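Local coordinates for protein EF0056 (Enterococcus faecalis, PDB 6ORI) that has no established function but, as an enterococcal surface protein with immunoglobulin-like domains in its N-terminal region, is probably linked to biofilm formation, at residues A[98-103]-A[114-120]; A[66-72]-A[169-175]; A[266-270]-A[304-308]. One frame throughout, in Å; residues are numbered along the deposited sequence.

Contact 1 (A[98-103]-A[114-120]); sequences RTFVRI and WKVNYIR
Arg102 lays its whole side chain along the indole of Trp114, the two running alongside each other and pointing the same way. CG of Arg102 is anti to the backbone N (chi1 -164°) and the chain stays extended to NE, which carries it from NE1 across CE2 to CZ2 and CH2, toward the rim of the indole. CB of Arg102 sits over the face of the five-membered ring, 3.5 Å from NE1 of Trp114; CG follows at 3.7 Å from the same NE1. CD then reaches CZ2 of Trp114 at 3.6 Å, and NE stands 3.5 Å from CZ2. At the tip, CZ of Arg102 is 3.7 Å from CH2 of Trp114, the guanidinium inclined 35° to the indole. NE also donates to Thr111 O, a second restraint that probably limits its movement.

Beside this pair, two backbone bonds join the strands, Val101 N to Lys115 O and Lys115 N to Val101 O, each 2.9 Å. Phe100 turns one ring face to CG1 of Val116, a CH-pi contact of 3.8 Å from CG1 to the ring centroid. Strand 98-104 thus pairs antiparallel with strand 113-117, while strand 82-87 shares backbone bonds with Arg98 and Phe100 and packs against Trp114; beyond strand 113-117 the sheet continues into strand 68-74.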
loop_
_atom_site.group_PDB
_atom_site.type_symbol
_atom_site.label_atom_id
_atom_site.label_comp_id
_atom_site.label_asym_id
_atom_site.label_seq_id
_atom_site.Cartn_x
_atom_site.Cartn_y
_atom_site.Cartn_z
ATOM N N ARG A 98 3.368 4.745 22.949
ATOM C CA ARG A 98 3.364 6.059 22.311
ATOM C C ARG A 98 1.964 6.501 21.937
ATOM O O ARG A 98 1.092 5.687 21.659
ATOM C CB ARG A 98 4.196 6.066 21.037
ATOM C CG ARG A 98 5.581 5.496 21.173
ATOM C CD ARG A 98 6.414 6.157 22.229
ATOM N NE ARG A 98 7.809 5.749 22.044
ATOM C CZ ARG A 98 8.749 5.731 22.979
ATOM N NH1 ARG A 98 8.473 6.102 24.220
ATOM N NH2 ARG A 98 9.979 5.351 22.666
ATOM N N THR A 99 1.775 7.825 21.924
ATOM C CA THR A 99 0.548 8.449 21.458
ATOM C C THR A 99 0.795 9.094 20.115
ATOM O O THR A 99 1.817 9.742 19.907
ATOM C CB THR A 99 0.067 9.482 22.483
ATOM O OG1 THR A 99 -0.320 8.782 23.672
ATOM C CG2 THR A 99 -1.155 10.243 21.976
ATOM N N PHE A 100 -0.107 8.872 19.177
ATOM C CA PHE A 100 -0.101 9.600 17.909
ATOM C C PHE A 100 -0.784 10.947 18.199
ATOM O O PHE A 100 -1.924 10.958 18.648
ATOM C CB PHE A 100 -0.919 8.832 16.874
ATOM C CG PHE A 100 -0.145 7.979 15.928
ATOM C CD1 PHE A 100 0.334 8.528 14.762
ATOM C CD2 PHE A 100 0.039 6.616 16.136
ATOM C CE1 PHE A 100 1.013 7.765 13.816
ATOM C CE2 PHE A 100 0.724 5.851 15.173
ATOM C CZ PHE A 100 1.205 6.439 14.038
ATOM N N VAL A 101 -0.113 12.060 17.977
ATOM C CA VAL A 101 -0.631 13.386 18.318
ATOM C C VAL A 101 -1.370 13.968 17.143
ATOM O O VAL A 101 -0.851 13.976 16.025
ATOM C CB VAL A 101 0.545 14.313 18.715
ATOM C CG1 VAL A 101 0.100 15.762 18.879
ATOM C CG2 VAL A 101 1.203 13.804 19.975
ATOM N N ARG A 102 -2.568 14.479 17.374
ATOM C CA ARG A 102 -3.356 15.031 16.299
ATOM C C ARG A 102 -2.843 16.416 15.902
ATOM O O ARG A 102 -2.527 17.247 16.756
ATOM C CB ARG A 102 -4.822 15.084 16.699
ATOM C CG ARG A 102 -5.738 15.290 15.525
ATOM C CD ARG A 102 -7.173 14.972 15.912
ATOM N NE ARG A 102 -8.055 15.055 14.763
ATOM C CZ ARG A 102 -9.299 14.594 14.729
ATOM N NH1 ARG A 102 -9.829 13.986 15.784
ATOM N NH2 ARG A 102 -10.006 14.749 13.624
ATOM N N ILE A 103 -2.749 16.672 14.622
ATOM C CA ILE A 103 -2.368 17.976 14.119
ATOM C C ILE A 103 -3.626 18.837 13.949
ATOM O O ILE A 103 -4.647 18.372 13.443
ATOM C CB ILE A 103 -1.608 17.825 12.769
ATOM C CG1 ILE A 103 -0.300 17.055 12.998
ATOM C CG2 ILE A 103 -1.335 19.195 12.160
ATOM C CD1 ILE A 103 0.409 16.652 11.734
ATOM N N TRP A 114 -2.367 12.703 12.043
ATOM C CA TRP A 114 -1.707 12.446 13.301
ATOM C C TRP A 114 -0.210 12.221 13.060
ATOM O O TRP A 114 0.208 11.846 11.968
ATOM C CB TRP A 114 -2.299 11.199 13.951
ATOM C CG TRP A 114 -3.654 11.384 14.563
ATOM C CD1 TRP A 114 -3.920 11.509 15.889
ATOM C CD2 TRP A 114 -4.930 11.427 13.902
ATOM N NE1 TRP A 114 -5.272 11.617 16.100
ATOM C CE2 TRP A 114 -5.911 11.584 14.897
ATOM C CE3 TRP A 114 -5.344 11.331 12.569
ATOM C CZ2 TRP A 114 -7.264 11.671 14.609
ATOM C CZ3 TRP A 114 -6.708 11.419 12.295
ATOM C CH2 TRP A 114 -7.637 11.585 13.314
ATOM N N LYS A 115 0.592 12.395 14.102
ATOM C CA LYS A 115 2.054 12.318 13.993
ATOM C C LYS A 115 2.692 11.583 15.162
ATOM O O LYS A 115 2.226 11.677 16.313
ATOM C CB LYS A 115 2.678 13.717 13.887
ATOM C CG LYS A 115 2.416 14.607 15.083
ATOM C CD LYS A 115 3.038 15.998 14.912
ATOM C CE LYS A 115 2.701 16.829 16.126
ATOM N NZ LYS A 115 3.431 18.119 16.160
ATOM N N VAL A 116 3.750 10.833 14.877
ATOM C CA VAL A 116 4.605 10.206 15.897
ATOM C C VAL A 116 6.005 10.142 15.335
ATOM O O VAL A 116 6.172 10.020 14.130
ATOM C CB VAL A 116 4.057 8.812 16.296
ATOM C CG1 VAL A 116 4.244 7.763 15.211
ATOM C CG2 VAL A 116 4.684 8.343 17.590
ATOM N N ASN A 117 7.023 10.261 16.164
ATOM C CA ASN A 117 8.367 10.201 15.647
ATOM C C ASN A 117 8.686 8.803 15.142
ATOM O O ASN A 117 8.261 7.803 15.699
ATOM C CB ASN A 117 9.370 10.647 16.707
ATOM C CG ASN A 117 9.321 12.129 16.953
ATOM O OD1 ASN A 117 8.695 12.869 16.204
ATOM N ND2 ASN A 117 10.040 12.578 17.969
ATOM N N TYR A 118 9.465 8.735 14.080
ATOM C CA TYR A 118 9.918 7.453 13.562
ATOM C C TYR A 118 10.898 6.745 14.507
ATOM O O TYR A 118 10.801 5.538 14.697
ATOM C CB TYR A 118 10.559 7.672 12.172
ATOM C CG TYR A 118 11.021 6.405 11.476
ATOM C CD1 TYR A 118 12.216 5.799 11.815
ATOM C CD2 TYR A 118 10.258 5.815 10.471
ATOM C CE1 TYR A 118 12.642 4.631 11.177
ATOM C CE2 TYR A 118 10.681 4.656 9.831
ATOM C CZ TYR A 118 11.872 4.083 10.191
ATOM O OH TYR A 118 12.291 2.931 9.557
ATOM N N ILE A 119 11.834 7.502 15.085
ATOM C CA ILE A 119 12.972 6.916 15.777
ATOM C C ILE A 119 12.654 6.681 17.239
ATOM O O ILE A 119 12.240 7.610 17.963
ATOM C CB ILE A 119 14.218 7.813 15.641
ATOM C CG1 ILE A 119 14.620 7.951 14.167
ATOM C CG2 ILE A 119 15.361 7.293 16.498
ATOM C CD1 ILE A 119 15.316 6.725 13.576
ATOM N N ARG A 120 12.876 5.440 17.663
ATOM C CA ARG A 120 12.466 4.994 18.975
ATOM C C ARG A 120 13.081 5.810 20.113
ATOM O O ARG A 120 12.396 6.110 21.091
ATOM C CB ARG A 120 12.788 3.513 19.143
ATOM C CG ARG A 120 12.152 2.933 20.411
ATOM C CD ARG A 120 12.355 1.450 20.515
ATOM N NE ARG A 120 13.769 1.114 20.585
ATOM C CZ ARG A 120 14.252 -0.115 20.513
ATOM N NH1 ARG A 120 13.452 -1.139 20.315
ATOM N NH2 ARG A 120 15.557 -0.311 20.582
#

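Contact 2 (A[66-72]-A[169-175]); sequences ANWEIRL and IYLVSHQ
Glu69 faces Val172 and Arg71 faces Tyr170 as hydrogen-bonded pairs of an antiparallel strand pairing, with Trp68-Ser173, Ile70-Leu171 and Leu72-Ile169 as the non-hydrogen-bonded pairs. The strand axes run at 149° to each other and approach to 4.7 Å. Where segment 169-175 turns into 3-10 geometry, Asn67 takes over: its backbone O accepts from His174 N, its OD1 from Gln175 N at 2.8 Å in the carbonyl plane, and its ND2 donates to Ser173 OG at 2.9 Å, a hydroxyl also hydrogen-bonded to Asp176. Asn67 thereby closes the end of the pairing with main chain and side chain together.

On the face of Glu69 and Arg71, the arginine grips the carboxylate side-on, NE and NH2 both donating to OE1 of Glu69, with NE at 2.9 Å. The other oxygen, OE2, lies at the edge of the His174 imidazole, 3.3 Å from NE2 in a weak bond, the carboxylate and ring planes being 86° apart. Water 1 links His174 NE2, 2.8 Å away, to Ala66 O. CB of Arg71 rests over the Tyr170 ring, 3.7 Å from its centroid, and CG2 of Val172 lies over one face of the guanidinium. The opposite face of the sheet is largely apolar, with CG2 of Ile70 meeting CG1 of Ile169.

Arg71 also forms salt bridges to Glu21 and Asp178, and His174 ND1 bonds to Asp178. The carboxylates of Glu69, Glu21 and Asp178 probably offset the Arg71 charge; they would favour a protonated His174 and Arg71 would oppose it, leaving its state open.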
loop_
_atom_site.group_PDB
_atom_site.type_symbol
_atom_site.label_atom_id
_atom_site.label_comp_id
_atom_site.label_asym_id
_atom_site.label_seq_id
_atom_site.Cartn_x
_atom_site.Cartn_y
_atom_site.Cartn_z
ATOM N N ALA A 66 14.983 13.248 16.005
ATOM C CA ALA A 66 13.585 13.599 15.844
ATOM C C ALA A 66 13.277 14.202 14.481
ATOM O O ALA A 66 12.158 14.626 14.253
ATOM C CB ALA A 66 13.191 14.581 16.928
ATOM N N ASN A 67 14.238 14.233 13.563
ATOM C CA ASN A 67 13.965 14.774 12.241
ATOM C C ASN A 67 12.823 14.074 11.503
ATOM O O ASN A 67 12.098 14.690 10.728
ATOM C CB ASN A 67 15.210 14.706 11.369
ATOM C CG ASN A 67 15.002 15.372 10.036
ATOM O OD1 ASN A 67 14.763 16.582 9.968
ATOM N ND2 ASN A 67 15.018 14.593 8.966
ATOM N N TRP A 68 12.746 12.773 11.724
ATOM C CA TRP A 68 11.905 11.869 10.958
ATOM C C TRP A 68 10.591 11.677 11.681
ATOM O O TRP A 68 10.551 11.174 12.802
ATOM C CB TRP A 68 12.631 10.549 10.811
ATOM C CG TRP A 68 14.037 10.699 10.325
ATOM C CD1 TRP A 68 15.157 10.465 11.046
ATOM C CD2 TRP A 68 14.471 11.137 9.028
ATOM N NE1 TRP A 68 16.277 10.727 10.283
ATOM C CE2 TRP A 68 15.878 11.136 9.041
ATOM C CE3 TRP A 68 13.814 11.533 7.865
ATOM C CZ2 TRP A 68 16.635 11.517 7.946
ATOM C CZ3 TRP A 68 14.568 11.891 6.766
ATOM C CH2 TRP A 68 15.967 11.883 6.817
ATOM N N GLU A 69 9.515 12.084 11.018
ATOM C CA GLU A 69 8.179 12.047 11.625
ATOM C C GLU A 69 7.206 11.261 10.764
ATOM O O GLU A 69 7.023 11.550 9.583
ATOM C CB GLU A 69 7.660 13.456 11.819
ATOM C CG GLU A 69 6.313 13.534 12.499
ATOM C CD GLU A 69 5.974 14.956 12.832
ATOM O OE1 GLU A 69 5.416 15.644 11.947
ATOM O OE2 GLU A 69 6.333 15.389 13.947
ATOM N N ILE A 70 6.571 10.275 11.372
ATOM C CA ILE A 70 5.557 9.487 10.705
ATOM C C ILE A 70 4.249 10.238 10.814
ATOM O O ILE A 70 3.895 10.725 11.907
ATOM C CB ILE A 70 5.407 8.115 11.385
ATOM C CG1 ILE A 70 6.690 7.277 11.231
ATOM C CG2 ILE A 70 4.194 7.341 10.815
ATOM C CD1 ILE A 70 6.704 6.030 12.088
ATOM N N ARG A 71 3.559 10.383 9.696
ATOM C CA ARG A 71 2.245 10.970 9.671
ATOM C C ARG A 71 1.234 9.955 9.200
ATOM O O ARG A 71 1.500 9.157 8.294
ATOM C CB ARG A 71 2.216 12.235 8.825
ATOM C CG ARG A 71 2.960 13.354 9.570
ATOM C CD ARG A 71 2.810 14.704 8.975
ATOM N NE ARG A 71 3.599 15.665 9.734
ATOM C CZ ARG A 71 3.755 16.926 9.379
ATOM N NH1 ARG A 71 3.204 17.391 8.268
ATOM N NH2 ARG A 71 4.497 17.713 10.129
ATOM N N LEU A 72 0.076 9.947 9.857
ATOM C CA LEU A 72 -1.014 9.028 9.551
ATOM C C LEU A 72 -2.246 9.885 9.283
ATOM O O LEU A 72 -2.735 10.594 10.173
ATOM C CB LEU A 72 -1.268 8.091 10.711
ATOM C CG LEU A 72 -2.455 7.157 10.550
ATOM C CD1 LEU A 72 -2.249 6.147 9.431
ATOM C CD2 LEU A 72 -2.725 6.458 11.874
ATOM N N ILE A 169 -0.254 6.566 5.262
ATOM C CA ILE A 169 0.868 6.699 6.169
ATOM C C ILE A 169 2.097 7.138 5.374
ATOM O O ILE A 169 2.307 6.705 4.235
ATOM C CB ILE A 169 1.093 5.404 6.973
ATOM C CG1 ILE A 169 2.035 5.666 8.155
ATOM C CG2 ILE A 169 1.592 4.277 6.072
ATOM C CD1 ILE A 169 2.133 4.516 9.132
ATOM N N TYR A 170 2.869 8.059 5.928
ATOM C CA TYR A 170 4.000 8.609 5.203
ATOM C C TYR A 170 5.021 9.179 6.160
ATOM O O TYR A 170 4.755 9.333 7.341
ATOM C CB TYR A 170 3.550 9.656 4.171
ATOM C CG TYR A 170 2.745 10.833 4.685
ATOM C CD1 TYR A 170 1.399 10.689 5.033
ATOM C CD2 TYR A 170 3.295 12.105 4.747
ATOM C CE1 TYR A 170 0.653 11.781 5.471
ATOM C CE2 TYR A 170 2.549 13.192 5.185
ATOM C CZ TYR A 170 1.226 13.007 5.530
ATOM O OH TYR A 170 0.438 14.054 5.947
ATOM N N LEU A 171 6.212 9.447 5.646
ATOM C CA LEU A 171 7.314 9.957 6.437
ATOM C C LEU A 171 7.696 11.346 5.974
ATOM O O LEU A 171 7.864 11.556 4.769
ATOM C CB LEU A 171 8.490 9.013 6.271
ATOM C CG LEU A 171 9.727 9.321 7.087
ATOM C CD1 LEU A 171 9.430 9.138 8.556
ATOM C CD2 LEU A 171 10.877 8.419 6.644
ATOM N N VAL A 172 7.836 12.279 6.912
ATOM C CA VAL A 172 8.310 13.623 6.565
ATOM C C VAL A 172 9.601 13.912 7.290
ATOM O O VAL A 172 9.954 13.244 8.258
ATOM C CB VAL A 172 7.281 14.733 6.871
ATOM C CG1 VAL A 172 5.949 14.471 6.138
ATOM C CG2 VAL A 172 7.068 14.847 8.355
ATOM N N SER A 173 10.302 14.923 6.792
ATOM C CA SER A 173 11.588 15.320 7.303
ATOM C C SER A 173 11.547 16.796 7.694
ATOM O O SER A 173 11.326 17.661 6.852
ATOM C CB SER A 173 12.617 15.095 6.204
ATOM O OG SER A 173 13.852 15.699 6.574
ATOM N N HIS A 174 11.743 17.078 8.971
ATOM C CA HIS A 174 11.642 18.453 9.466
ATOM C C HIS A 174 12.710 19.377 8.838
ATOM O O HIS A 174 12.416 20.544 8.544
ATOM C CB HIS A 174 11.706 18.493 11.002
ATOM C CG HIS A 174 10.552 17.833 11.694
ATOM N ND1 HIS A 174 9.243 17.981 11.298
ATOM C CD2 HIS A 174 10.524 17.036 12.787
ATOM C CE1 HIS A 174 8.456 17.286 12.105
ATOM N NE2 HIS A 174 9.213 16.710 13.022
ATOM N N GLN A 175 13.908 18.852 8.596
ATOM C CA GLN A 175 15.011 19.645 8.034
ATOM C C GLN A 175 14.747 19.997 6.570
ATOM O O GLN A 175 15.406 20.870 6.001
ATOM C CB GLN A 175 16.347 18.892 8.170
ATOM C CG GLN A 175 16.435 17.597 7.355
ATOM C CD GLN A 175 17.590 16.696 7.732
ATOM O OE1 GLN A 175 18.175 16.828 8.797
ATOM N NE2 GLN A 175 17.910 15.748 6.850
HETATM O O HOH W 1 9.738 15.147 15.258
#

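Contact 3 (A[266-270]-A[304-308]); sequences NYKID and DLAIE
Tyr267 OH is held by two partners. It donates to Ala306 O at 2.7 Å, on a lone pair in the carbonyl plane, and it accepts from water 2, also at 2.7 Å. The same water accepts from Ala306 N at 2.9 Å, so the main chain of Ala306 is tied to the phenol twice, once directly and once through solvent. With its hydroxyl used both as donor and as acceptor, the ring is fixed at its far end.

The aromatic rim is gripped as well. CG2 of Ile307 comes up at the ring edge, in plane, 3.6 Å from CE2 of Tyr267, while CD1 of Leu305 approaches from an oblique direction to 3.7 Å from CE1. CB of Leu305 lies against the hydroxyl, 3.3 Å from OH. Tyr267 places CG between its backbone N and carbonyl carbon (chi1 43°), which sends the ring off strand 264-269 toward the loop. The ring also meets Tyr344 of strand 340-348, planes at about 45°. Leu305 and Ile307 in turn pack on Ile280 of strand 277-284.

Strand 264-269 belongs to a four-stranded sheet, whereas the loop 304-308 leaves edge strand 300-304 of a five-stranded one, so this tyrosine spans between the two sheets. The hydroxyl serves Ala306 O directly, and the water it shares serves Ala306 N, where the chain has left strand 300-304; one phenol thus combines a donor and an acceptor with a rim set against the aliphatic groups of Leu305 and Ile307.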
loop_
_atom_site.group_PDB
_atom_site.type_symbol
_atom_site.label_atom_id
_atom_site.label_comp_id
_atom_site.label_asym_id
_atom_site.label_seq_id
_atom_site.Cartn_x
_atom_site.Cartn_y
_atom_site.Cartn_z
ATOM N N ASN A 266 0.055 -12.411 -9.349
ATOM C CA ASN A 266 -1.378 -12.267 -9.623
ATOM C C ASN A 266 -1.834 -10.844 -9.467
ATOM O O ASN A 266 -1.351 -10.125 -8.587
ATOM C CB ASN A 266 -2.255 -13.110 -8.662
ATOM C CG ASN A 266 -2.008 -14.570 -8.773
ATOM O OD1 ASN A 266 -2.748 -15.265 -9.477
ATOM N ND2 ASN A 266 -0.979 -15.055 -8.111
ATOM N N TYR A 267 -2.796 -10.448 -10.289
ATOM C CA TYR A 267 -3.315 -9.090 -10.281
ATOM C C TYR A 267 -4.771 -9.158 -10.679
ATOM O O TYR A 267 -5.182 -10.011 -11.461
ATOM C CB TYR A 267 -2.479 -8.180 -11.209
ATOM C CG TYR A 267 -2.146 -8.862 -12.522
ATOM C CD1 TYR A 267 -1.055 -9.685 -12.647
ATOM C CD2 TYR A 267 -2.965 -8.713 -13.623
ATOM C CE1 TYR A 267 -0.777 -10.367 -13.842
ATOM C CE2 TYR A 267 -2.702 -9.373 -14.806
ATOM C CZ TYR A 267 -1.615 -10.204 -14.912
ATOM O OH TYR A 267 -1.371 -10.886 -16.090
ATOM N N LYS A 268 -5.545 -8.252 -10.116
ATOM C CA LYS A 268 -6.969 -8.155 -10.382
ATOM C C LYS A 268 -7.337 -6.705 -10.494
ATOM O O LYS A 268 -6.970 -5.884 -9.641
ATOM C CB LYS A 268 -7.791 -8.806 -9.268
ATOM C CG LYS A 268 -9.298 -8.853 -9.564
ATOM C CD LYS A 268 -10.059 -9.518 -8.416
ATOM C CE LYS A 268 -11.512 -9.794 -8.790
ATOM N NZ LYS A 268 -12.236 -8.548 -9.150
ATOM N N ILE A 269 -8.028 -6.339 -11.563
ATOM C CA ILE A 269 -8.463 -4.958 -11.721
ATOM C C ILE A 269 -9.973 -4.886 -11.784
ATOM O O ILE A 269 -10.644 -5.792 -12.285
ATOM C CB ILE A 269 -7.832 -4.264 -12.946
ATOM C CG1 ILE A 269 -8.479 -4.721 -14.262
ATOM C CG2 ILE A 269 -6.316 -4.494 -12.957
ATOM C CD1 ILE A 269 -8.152 -3.831 -15.442
ATOM N N ASP A 270 -10.478 -3.775 -11.276
ATOM C CA ASP A 270 -11.897 -3.525 -11.164
ATOM C C ASP A 270 -12.594 -3.858 -12.484
ATOM O O ASP A 270 -12.158 -3.439 -13.544
ATOM C CB ASP A 270 -12.093 -2.037 -10.829
ATOM C CG ASP A 270 -13.496 -1.718 -10.377
ATOM O OD1 ASP A 270 -14.442 -1.812 -11.187
ATOM O OD2 ASP A 270 -13.635 -1.360 -9.198
ATOM N N ASP A 304 4.853 -8.615 -21.144
ATOM C CA ASP A 304 3.494 -8.265 -21.536
ATOM C C ASP A 304 2.564 -9.205 -20.797
ATOM O O ASP A 304 2.790 -10.413 -20.811
ATOM C CB ASP A 304 3.314 -8.485 -23.036
ATOM C CG ASP A 304 4.148 -7.547 -23.868
ATOM O OD1 ASP A 304 4.078 -6.315 -23.644
ATOM O OD2 ASP A 304 4.872 -8.050 -24.754
ATOM N N LEU A 305 1.528 -8.665 -20.172
ATOM C CA LEU A 305 0.560 -9.431 -19.384
ATOM C C LEU A 305 -0.812 -9.457 -20.017
ATOM O O LEU A 305 -1.168 -8.567 -20.813
ATOM C CB LEU A 305 0.425 -8.803 -17.999
ATOM C CG LEU A 305 1.709 -8.776 -17.176
ATOM C CD1 LEU A 305 1.415 -8.115 -15.827
ATOM C CD2 LEU A 305 2.320 -10.150 -16.968
ATOM N N ALA A 306 -1.615 -10.446 -19.634
ATOM C CA ALA A 306 -3.009 -10.529 -20.055
ATOM C C ALA A 306 -3.940 -10.469 -18.863
ATOM O O ALA A 306 -3.546 -10.736 -17.717
ATOM C CB ALA A 306 -3.235 -11.826 -20.798
ATOM N N ILE A 307 -5.199 -10.156 -19.114
ATOM C CA ILE A 307 -6.250 -10.337 -18.119
ATOM C C ILE A 307 -7.410 -11.020 -18.793
ATOM O O ILE A 307 -7.507 -11.045 -20.016
ATOM C CB ILE A 307 -6.756 -9.028 -17.489
ATOM C CG1 ILE A 307 -7.160 -8.026 -18.568
ATOM C CG2 ILE A 307 -5.737 -8.491 -16.478
ATOM C CD1 ILE A 307 -7.840 -6.800 -17.991
ATOM N N GLU A 308 -8.273 -11.585 -17.968
ATOM C CA GLU A 308 -9.453 -12.304 -18.422
ATOM C C GLU A 308 -10.498 -11.276 -18.823
ATOM O O GLU A 308 -10.906 -10.436 -18.013
ATOM C CB GLU A 308 -9.979 -13.166 -17.286
ATOM C CG GLU A 308 -11.288 -13.903 -17.629
ATOM C CD GLU A 308 -11.143 -14.757 -18.863
ATOM O OE1 GLU A 308 -10.367 -15.729 -18.805
ATOM O OE2 GLU A 308 -11.775 -14.460 -19.904
HETATM O O HOH W 2 -0.706 -12.661 -18.057
#

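How the contacts relate
Contacts 1 and 2 are parts of one antiparallel sheet, their centres 9 Å apart. Strand 113-117 of contact 1 adjoins strand 68-74 of contact 2: Val116 O lies 2.8 Å from Ile70 N, and Trp114 O 2.8 Å from Leu72 N, both probable hydrogen bonds. Along the chain, contact 1 is nested inside the loop that contact 2 closes. Contact 3 follows later in the sequence, on the other side of the chain's centre, with its centre about 38 Å from that of contact 1 and about 35 Å from that of contact 2. The calcium ion, held by Ser162, Gly372, Asp374, Leu400 and Asp402, takes no ligand from any of the three.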